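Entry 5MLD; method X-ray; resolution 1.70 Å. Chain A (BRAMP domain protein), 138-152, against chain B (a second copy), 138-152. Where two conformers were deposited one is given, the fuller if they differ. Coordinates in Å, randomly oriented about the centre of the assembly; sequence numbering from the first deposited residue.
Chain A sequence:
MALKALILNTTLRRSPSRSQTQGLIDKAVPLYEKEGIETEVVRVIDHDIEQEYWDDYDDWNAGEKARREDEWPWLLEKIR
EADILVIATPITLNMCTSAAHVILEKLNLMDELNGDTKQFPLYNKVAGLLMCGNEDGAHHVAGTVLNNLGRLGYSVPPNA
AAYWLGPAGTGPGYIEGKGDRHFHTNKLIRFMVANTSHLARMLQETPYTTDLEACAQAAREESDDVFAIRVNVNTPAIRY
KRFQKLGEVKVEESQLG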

ATOM      1  N   ALA A 138      -7.077  -5.724  -5.144  1.00 15.76           N
ATOM      2  CA  ALA A 138      -6.305  -6.784  -5.793  1.00 16.71           C
ATOM      3  C   ALA A 138      -4.856  -6.358  -6.043  1.00 17.64           C
ATOM      4  O   ALA A 138      -3.917  -7.065  -5.661  1.00 17.51           O
ATOM      5  CB  ALA A 138      -6.983  -7.198  -7.098  1.00 19.07           C
ATOM      6  N   HIS A 139      -4.648  -5.221  -6.708  1.00 16.26           N
ATOM      7  CA  HIS A 139      -3.264  -4.846  -7.031  1.00 19.01           C
ATOM      8  C   HIS A 139      -2.458  -4.471  -5.783  1.00 19.02           C
ATOM      9  O   HIS A 139      -1.236  -4.698  -5.726  1.00 18.28           O
ATOM     10  CB  HIS A 139      -3.276  -3.720  -8.069  1.00 18.94           C
ATOM     11  CG  HIS A 139      -3.788  -4.167  -9.407  1.00 24.85           C
ATOM     12  ND1 HIS A 139      -5.042  -3.841  -9.880  1.00 23.38           N
ATOM     13  CD2 HIS A 139      -3.228  -4.961 -10.351  1.00 24.21           C
ATOM     14  CE1 HIS A 139      -5.227  -4.400 -11.062  1.00 22.24           C
ATOM     15  NE2 HIS A 139      -4.137  -5.078 -11.374  1.00 24.55           N
ATOM     16  N   HIS A 140      -3.118  -3.911  -4.776  1.00 15.36           N
ATOM     17  CA  HIS A 140      -2.451  -3.597  -3.514  1.00 20.19           C
ATOM     18  C   HIS A 140      -1.980  -4.869  -2.809  1.00 18.28           C
ATOM     19  O   HIS A 140      -0.829  -4.964  -2.365  1.00 17.31           O
ATOM     20  CB  HIS A 140      -3.411  -2.793  -2.630  1.00 18.83           C
ATOM     21  CG  HIS A 140      -2.815  -2.334  -1.332  1.00 21.44           C
ATOM     22  ND1 HIS A 140      -3.589  -1.938  -0.262  1.00 25.73           N
ATOM     23  CD2 HIS A 140      -1.527  -2.189  -0.939  1.00 23.40           C
ATOM     24  CE1 HIS A 140      -2.802  -1.578   0.739  1.00 22.94           C
ATOM     25  NE2 HIS A 140      -1.547  -1.712   0.350  1.00 22.48           N
ATOM     26  N   VAL A 141      -2.853  -5.875  -2.724  1.00 17.48           N
ATOM     27  CA  VAL A 141      -2.465  -7.131  -2.096  1.00 13.18           C
ATOM     28  C   VAL A 141      -1.363  -7.810  -2.893  1.00 18.38           C
ATOM     29  O   VAL A 141      -0.406  -8.347  -2.318  1.00 16.11           O
ATOM     30  CB  VAL A 141      -3.694  -8.052  -1.940  1.00 17.00           C
ATOM     31  CG1 VAL A 141      -3.271  -9.399  -1.423  1.00 15.35           C
ATOM     32  CG2 VAL A 141      -4.694  -7.427  -0.979  1.00 16.56           C
ATOM     33  N   ALA A 142      -1.477  -7.794  -4.223  1.00 15.92           N
ATOM     34  CA  ALA A 142      -0.457  -8.422  -5.054  1.00 16.84           C
ATOM     35  C   ALA A 142       0.894  -7.782  -4.811  1.00 18.16           C
ATOM     36  O   ALA A 142       1.899  -8.482  -4.656  1.00 17.42           O
ATOM     37  CB  ALA A 142      -0.839  -8.336  -6.535  1.00 19.48           C
ATOM     38  N   GLY A 143       0.933  -6.457  -4.726  1.00 17.63           N
ATOM     39  CA  GLY A 143       2.201  -5.796  -4.460  1.00 18.80           C
ATOM     40  C   GLY A 143       2.795  -6.237  -3.138  1.00 20.83           C
ATOM     41  O   GLY A 143       3.974  -6.594  -3.058  1.00 21.12           O
ATOM     42  N   THR A 144       1.971  -6.254  -2.086  1.00 16.57           N
ATOM     43  CA  THR A 144       2.474  -6.603  -0.757  1.00 17.27           C
ATOM     44  C   THR A 144       2.908  -8.066  -0.686  1.00 17.05           C
ATOM     45  O   THR A 144       4.006  -8.378  -0.209  1.00 18.43           O
ATOM     46  CB  THR A 144       1.399  -6.299   0.293  1.00 22.16           C
ATOM     47  OG1 THR A 144       1.107  -4.898   0.264  1.00 21.89           O
ATOM     48  CG2 THR A 144       1.906  -6.638   1.665  1.00 19.42           C
ATOM     49  N   VAL A 145       2.070  -8.981  -1.175  1.00 14.14           N
ATOM     50  CA  VAL A 145       2.377 -10.404  -1.035  1.00 15.19           C
ATOM     51  C   VAL A 145       3.544 -10.806  -1.931  1.00 20.86           C
ATOM     52  O   VAL A 145       4.455 -11.527  -1.503  1.00 17.55           O
ATOM     53  CB  VAL A 145       1.132 -11.250  -1.333  1.00 19.07           C
ATOM     54  CG1 VAL A 145       1.491 -12.727  -1.380  1.00 17.71           C
ATOM     55  CG2 VAL A 145       0.039 -10.978  -0.301  1.00 16.51           C
ATOM     56  N   LEU A 146       3.527 -10.371  -3.194  1.00 16.94           N
ATOM     57  CA  LEU A 146       4.586 -10.807  -4.103  1.00 18.26           C
ATOM     58  C   LEU A 146       5.926 -10.188  -3.733  1.00 23.62           C
ATOM     59  O   LEU A 146       6.973 -10.835  -3.900  1.00 19.44           O
ATOM     60  CB  LEU A 146       4.205 -10.489  -5.555  1.00 22.11           C
ATOM     61  CG  LEU A 146       3.091 -11.400  -6.085  1.00 19.82           C
ATOM     62  CD1 LEU A 146       2.518 -10.870  -7.379  1.00 21.97           C
ATOM     63  CD2 LEU A 146       3.597 -12.864  -6.234  1.00 17.05           C
ATOM     64  N   ASN A 147       5.915  -8.954  -3.222  1.00 18.81           N
ATOM     65  CA  ASN A 147       7.135  -8.365  -2.674  1.00 22.22           C
ATOM     66  C   ASN A 147       7.697  -9.221  -1.544  1.00 23.46           C
ATOM     67  O   ASN A 147       8.899  -9.509  -1.507  1.00 21.89           O
ATOM     68  CB  ASN A 147       6.873  -6.941  -2.167  1.00 17.49           C
ATOM     69  CG  ASN A 147       8.122  -6.312  -1.527  1.00 26.07           C
ATOM     70  OD1 ASN A 147       8.242  -6.203  -0.296  1.00 32.24           O
ATOM     71  ND2 ASN A 147       9.073  -5.949  -2.361  1.00 23.71           N
ATOM     72  N   ASN A 148       6.844  -9.635  -0.602  1.00 19.93           N
ATOM     73  CA  ASN A 148       7.343 -10.440   0.510  0.54 19.04           C
ATOM     74  C   ASN A 148       7.886 -11.779   0.035  1.00 19.99           C
ATOM     75  O   ASN A 148       8.921 -12.242   0.530  1.00 21.32           O
ATOM     76  CB  ASN A 148       6.265 -10.683   1.558  0.54 19.79           C
ATOM     77  CG  ASN A 148       6.798 -11.481   2.729  0.54 22.83           C
ATOM     78  OD1 ASN A 148       7.475 -10.933   3.599  0.54 27.76           O
ATOM     79  ND2 ASN A 148       6.535 -12.784   2.741  0.54 22.95           N
ATOM     80  N   LEU A 149       7.201 -12.424  -0.912  1.00 18.61           N
ATOM     81  CA  LEU A 149       7.709 -13.697  -1.423  1.00 18.96           C
ATOM     82  C   LEU A 149       9.019 -13.491  -2.165  1.00 19.87           C
ATOM     83  O   LEU A 149       9.933 -14.319  -2.058  1.00 19.00           O
ATOM     84  CB  LEU A 149       6.666 -14.359  -2.317  1.00 15.71           C
ATOM     85  CG  LEU A 149       5.418 -14.839  -1.568  1.00 20.76           C
ATOM     86  CD1 LEU A 149       4.437 -15.470  -2.552  1.00 19.97           C
ATOM     87  CD2 LEU A 149       5.780 -15.811  -0.419  1.00 17.42           C
ATOM     88  N   GLY A 150       9.122 -12.380  -2.906  1.00 19.81           N
ATOM     89  CA  GLY A 150      10.387 -12.004  -3.527  1.00 18.60           C
ATOM     90  C   GLY A 150      11.541 -11.939  -2.542  1.00 21.06           C
ATOM     91  O   GLY A 150      12.653 -12.358  -2.862  1.00 19.88           O
ATOM     92  N   ARG A 151      11.295 -11.418  -1.328  1.00 17.82           N
ATOM     93  CA  ARG A 151      12.364 -11.332  -0.325  1.00 22.84           C
ATOM     94  C   ARG A 151      12.867 -12.711   0.087  1.00 25.48           C
ATOM     95  O   ARG A 151      14.033 -12.856   0.469  1.00 21.52           O
ATOM     96  CB  ARG A 151      11.888 -10.576   0.925  1.00 28.24           C
ATOM     97  CG  ARG A 151      11.813  -9.058   0.787  1.00 33.75           C
ATOM     98  CD  ARG A 151      11.408  -8.375   2.112  1.00 36.84           C
ATOM     99  NE  ARG A 151      12.509  -8.211   3.072  1.00 43.49           N
ATOM    100  CZ  ARG A 151      12.761  -9.051   4.074  1.00 37.59           C
ATOM    101  NH1 ARG A 151      11.998 -10.120   4.241  1.00 43.79           N
ATOM    102  NH2 ARG A 151      13.773  -8.830   4.909  1.00 36.92           N
ATOM    103  N   LEU A 152      12.008 -13.730  -0.001  1.00 22.07           N
ATOM    104  CA  LEU A 152      12.329 -15.080   0.443  1.00 25.46           C
ATOM    105  C   LEU A 152      13.078 -15.894  -0.597  1.00 20.55           C
ATOM    106  O   LEU A 152      13.681 -16.917  -0.252  1.00 24.99           O
ATOM    107  CB  LEU A 152      11.041 -15.827   0.820  1.00 20.92           C
ATOM    108  CG  LEU A 152      10.173 -15.224   1.915  1.00 28.63           C
ATOM    109  CD1 LEU A 152       8.952 -16.112   2.138  1.00 24.05           C
ATOM    110  CD2 LEU A 152      10.980 -15.038   3.215  1.00 31.91           C
TER
ATOM    111  N   ALA B 138      10.223   1.941   1.583  1.00 17.53           N
ATOM    112  CA  ALA B 138      10.873   1.184   0.514  1.00 17.51           C
ATOM    113  C   ALA B 138      10.050  -0.041   0.096  1.00 20.28           C
ATOM    114  O   ALA B 138       9.841  -0.281  -1.101  1.00 18.81           O
ATOM    115  CB  ALA B 138      12.283   0.772   0.938  1.00 17.68           C
ATOM    116  N   HIS B 139       9.586  -0.847   1.054  1.00 17.79           N
ATOM    117  CA  HIS B 139       8.883  -2.058   0.628  1.00 20.81           C
ATOM    118  C   HIS B 139       7.514  -1.733   0.044  1.00 20.03           C
ATOM    119  O   HIS B 139       7.070  -2.406  -0.896  1.00 19.12           O
ATOM    120  CB  HIS B 139       8.780  -3.051   1.779  1.00 21.95           C
ATOM    121  CG  HIS B 139      10.100  -3.661   2.144  1.00 23.57           C
ATOM    122  ND1 HIS B 139      10.817  -3.273   3.252  1.00 29.93           N
ATOM    123  CD2 HIS B 139      10.847  -4.605   1.524  1.00 31.01           C
ATOM    124  CE1 HIS B 139      11.944  -3.962   3.312  1.00 25.93           C
ATOM    125  NE2 HIS B 139      11.988  -4.774   2.271  1.00 30.26           N
ATOM    126  N   HIS B 140       6.855  -0.690   0.557  1.00 16.35           N
ATOM    127  CA  HIS B 140       5.589  -0.242  -0.024  1.00 18.71           C
ATOM    128  C   HIS B 140       5.789   0.192  -1.471  1.00 20.83           C
ATOM    129  O   HIS B 140       5.040  -0.209  -2.371  1.00 18.54           O
ATOM    130  CB  HIS B 140       5.021   0.900   0.820  1.00 21.51           C
ATOM    131  CG  HIS B 140       3.672   1.379   0.373  1.00 21.89           C
ATOM    132  ND1 HIS B 140       3.216   2.657   0.627  1.00 25.33           N
ATOM    133  CD2 HIS B 140       2.683   0.755  -0.308  1.00 24.11           C
ATOM    134  CE1 HIS B 140       2.008   2.803   0.113  1.00 23.64           C
ATOM    135  NE2 HIS B 140       1.661   1.665  -0.462  1.00 22.02           N
ATOM    136  N   VAL B 141       6.813   1.011  -1.712  1.00 18.13           N
ATOM    137  CA  VAL B 141       7.107   1.444  -3.075  1.00 15.08           C
ATOM    138  C   VAL B 141       7.494   0.250  -3.937  1.00 19.47           C
ATOM    139  O   VAL B 141       7.059   0.130  -5.093  1.00 19.62           O
ATOM    140  CB  VAL B 141       8.206   2.523  -3.052  1.00 16.52           C
ATOM    141  CG1 VAL B 141       8.662   2.831  -4.458  1.00 17.11           C
ATOM    142  CG2 VAL B 141       7.677   3.774  -2.354  1.00 18.62           C
ATOM    143  N   ALA B 142       8.291  -0.671  -3.385  1.00 18.75           N
ATOM    144  CA  ALA B 142       8.673  -1.854  -4.141  1.00 19.85           C
ATOM    145  C   ALA B 142       7.454  -2.661  -4.561  1.00 20.38           C
ATOM    146  O   ALA B 142       7.367  -3.111  -5.710  1.00 19.56           O
ATOM    147  CB  ALA B 142       9.636  -2.726  -3.333  1.00 22.75           C
ATOM    148  N   GLY B 143       6.505  -2.855  -3.652  1.00 19.22           N
ATOM    149  CA  GLY B 143       5.301  -3.578  -4.021  1.00 17.16           C
ATOM    150  C   GLY B 143       4.586  -2.916  -5.181  1.00 19.17           C
ATOM    151  O   GLY B 143       4.248  -3.569  -6.171  1.00 24.02           O
ATOM    152  N   THR B 144       4.394  -1.599  -5.094  1.00 19.79           N
ATOM    153  CA  THR B 144       3.621  -0.876  -6.102  1.00 19.85           C
ATOM    154  C   THR B 144       4.331  -0.869  -7.448  1.00 20.83           C
ATOM    155  O   THR B 144       3.719  -1.156  -8.487  1.00 19.05           O
ATOM    156  CB  THR B 144       3.355   0.554  -5.626  1.00 21.62           C
ATOM    157  OG1 THR B 144       2.580   0.505  -4.417  1.00 21.70           O
ATOM    158  CG2 THR B 144       2.594   1.369  -6.692  1.00 22.52           C
ATOM    159  N   VAL B 145       5.620  -0.534  -7.452  1.00 17.12           N
ATOM    160  CA  VAL B 145       6.315  -0.353  -8.726  1.00 19.17           C
ATOM    161  C   VAL B 145       6.519  -1.697  -9.411  1.00 20.36           C
ATOM    162  O   VAL B 145       6.260  -1.843 -10.613  1.00 20.86           O
ATOM    163  CB  VAL B 145       7.650   0.384  -8.526  1.00 20.39           C
ATOM    164  CG1 VAL B 145       8.479   0.304  -9.799  1.00 20.51           C
ATOM    165  CG2 VAL B 145       7.425   1.818  -8.131  1.00 23.66           C
ATOM    166  N   LEU B 146       6.943  -2.710  -8.656  1.00 18.71           N
ATOM    167  CA  LEU B 146       7.268  -3.987  -9.284  1.00 19.43           C
ATOM    168  C   LEU B 146       6.017  -4.724  -9.732  1.00 23.45           C
ATOM    169  O   LEU B 146       6.055  -5.434 -10.742  1.00 21.69           O
ATOM    170  CB  LEU B 146       8.102  -4.849  -8.330  1.00 23.88           C
ATOM    171  CG  LEU B 146       9.542  -4.325  -8.194  1.00 22.19           C
ATOM    172  CD1 LEU B 146      10.262  -4.973  -7.044  1.00 25.21           C
ATOM    173  CD2 LEU B 146      10.322  -4.555  -9.496  1.00 29.37           C
ATOM    174  N   ASN B 147       4.902  -4.547  -9.015  1.00 16.82           N
ATOM    175  CA  ASN B 147       3.627  -5.105  -9.462  1.00 20.56           C
ATOM    176  C   ASN B 147       3.227  -4.508 -10.799  1.00 21.59           C
ATOM    177  O   ASN B 147       2.766  -5.219 -11.701  1.00 20.14           O
ATOM    178  CB  ASN B 147       2.528  -4.837  -8.428  1.00 21.74           C
ATOM    179  CG  ASN B 147       1.153  -5.314  -8.895  1.00 25.53           C
ATOM    180  OD1 ASN B 147       0.255  -4.511  -9.215  1.00 30.40           O
ATOM    181  ND2 ASN B 147       0.993  -6.618  -8.971  1.00 26.21           N
ATOM    182  N   ASN B 148       3.407  -3.199 -10.946  1.00 19.23           N
ATOM    183  CA  ASN B 148       3.028  -2.560 -12.195  1.00 20.70           C
ATOM    184  C   ASN B 148       3.922  -3.007 -13.344  1.00 23.17           C
ATOM    185  O   ASN B 148       3.437  -3.211 -14.466  1.00 21.34           O
ATOM    186  CB  ASN B 148       3.057  -1.050 -12.047  1.00 20.96           C
ATOM    187  CG  ASN B 148       2.543  -0.373 -13.283  1.00 33.81           C
ATOM    188  OD1 ASN B 148       1.332  -0.222 -13.461  1.00 39.82           O
ATOM    189  ND2 ASN B 148       3.452  -0.030 -14.188  1.00 33.33           N
ATOM    190  N   LEU B 149       5.231  -3.151 -13.094  1.00 20.23           N
ATOM    191  CA  LEU B 149       6.117  -3.603 -14.159  1.00 19.24           C
ATOM    192  C   LEU B 149       5.794  -5.033 -14.565  1.00 21.42           C
ATOM    193  O   LEU B 149       5.868  -5.374 -15.747  1.00 19.55           O
ATOM    194  CB  LEU B 149       7.579  -3.473 -13.733  1.00 21.34           C
ATOM    195  CG  LEU B 149       8.067  -2.021 -13.631  1.00 19.02           C
ATOM    196  CD1 LEU B 149       9.518  -1.975 -13.144  1.00 21.22           C
ATOM    197  CD2 LEU B 149       7.884  -1.224 -14.939  1.00 19.95           C
ATOM    198  N   GLY B 150       5.416  -5.880 -13.605  1.00 21.52           N
ATOM    199  CA  GLY B 150       5.016  -7.236 -13.948  1.00 21.19           C
ATOM    200  C   GLY B 150       3.788  -7.287 -14.842  1.00 19.94           C
ATOM    201  O   GLY B 150       3.676  -8.171 -15.696  1.00 20.18           O
ATOM    202  N   ARG B 151       2.852  -6.347 -14.667  1.00 20.15           N
ATOM    203  CA  ARG B 151       1.691  -6.300 -15.555  1.00 20.64           C
ATOM    204  C   ARG B 151       2.083  -6.017 -17.002  1.00 24.11           C
ATOM    205  O   ARG B 151       1.334  -6.370 -17.920  1.00 20.95           O
ATOM    206  CB  ARG B 151       0.712  -5.227 -15.086  1.00 24.16           C
ATOM    207  CG  ARG B 151      -0.144  -5.605 -13.890  1.00 32.66           C
ATOM    208  CD  ARG B 151      -1.120  -4.466 -13.557  1.00 33.43           C
ATOM    209  NE  ARG B 151      -1.613  -3.784 -14.760  1.00 40.57           N
ATOM    210  CZ  ARG B 151      -2.842  -3.924 -15.254  1.00 35.53           C
ATOM    211  NH1 ARG B 151      -3.713  -4.715 -14.633  1.00 40.18           N
ATOM    212  NH2 ARG B 151      -3.205  -3.270 -16.358  1.00 33.71           N
ATOM    213  N   LEU B 152       3.231  -5.369 -17.220  1.00 21.31           N
ATOM    214  CA  LEU B 152       3.680  -5.009 -18.559  1.00 21.17           C
ATOM    215  C   LEU B 152       4.505  -6.091 -19.222  1.00 23.49           C
ATOM    216  O   LEU B 152       4.677  -6.053 -20.445  1.00 23.22           O
ATOM    217  CB  LEU B 152       4.508  -3.719 -18.505  1.00 20.88           C
ATOM    218  CG  LEU B 152       3.760  -2.465 -18.063  1.00 28.81           C
ATOM    219  CD1 LEU B 152       4.770  -1.394 -17.730  1.00 27.59           C
ATOM    220  CD2 LEU B 152       2.788  -1.992 -19.150  1.00 32.30           C
TER
HETATM  221  O   HOH W   1       0.125  -1.588  -5.454  1.00 27.63           O
HETATM  222  O   HOH W   2       5.493  -6.552  -5.899  1.00 27.16           O
HETATM  223  O   HOH W   3       4.294  -3.829   0.568  1.00 28.74           O
HETATM  224  O   HOH W   4       8.135  -6.396  -5.094  1.00 36.73           O
HETATM  225  O   HOH W   5      14.660  -6.774   1.511  1.00 31.24           O

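This is a near-symmetric crossing of two identical helices, held together at its centre by glycine-to-glycine backbone packing, flanked by asparagine and histidine side chains, and joined more by close fit and bridging water than by direct hydrogen bonds.

The two helices cross steeply, with 108° between their N-to-C directions, and their axes approach to 7.6 Å. Such closeness needs a point where neither helix carries bulk, and Gly A143 meets Gly B143 there, CA to CA at 3.8 Å. Gly A143 O lies 3.4 Å from Gly B143 CA, so backbone rests directly on backbone. The rule is strict: a CB built on Gly A143 would point toward the other helix and sit 2.9 Å from Gly B143 O, a clash, and one built on Gly B143 would meet Gly A143 O at the same distance. Glycine at this position is what lets the axes come so near.

One turn further along, Asn A147 and Asn B147 point toward the opposing helix and lie over the space the glycines leave free. Asn A147 CB is 4.1 Å from Gly B143 CA, and Asn B147 CB is 4.1 Å from Gly A143 CA. Each asparagine has chi1 in the t well, and its amide reaches across two residues of the partner. Asn A147 ND2 packs 3.4 Å from Ala B142 CB, while Asn A147 OD1 lies 3.6 Å from His B139 CD2, at the ring edge. In the equivalent pairing the other way round, Asn B147 ND2 is 3.5 Å from Ala A142 CB and Asn B147 OD1 is 3.7 Å from His A139 CD2, again at the edge. The oxygen thus faces a polarised ring carbon, a mildly favourable electrostatic match, and the small alanine leaves the amide nitrogen room to lie close.

The histidines also receive the arginines, and here the symmetry loosens. Arg B151 NH1 donates a weak hydrogen bond to His A139 NE2 at 3.3 Å, the one direct hydrogen bond between the stretches. On the other side Arg A151 NE approaches His B139 NE2 at 3.6 Å, and water 5 accepts from Arg A151 NE at 3.0 Å while making a weak contact of 3.4 Å with His B139 NE2. The two arginines share the m and t wells at chi1 and chi2 but differ further out, with chi3 of 80° in Arg A151 and 36° in Arg B151, so the same residue reaches the equivalent histidine of its partner in two ways.

Water supplies several of the remaining links. Water 2 donates to both Gly A143 O and Gly B143 O at 3.2 Å each, tying together two carbonyls that cannot bond to one another. Water 4 accepts from Asn A147 ND2 at 2.9 Å and donates weakly to Ala B142 O at 3.4 Å. Together the stretches bury 471 Å², a modest area whose pattern is plain: glycine at the crossing, asparagine over it, and histidine with arginine further out.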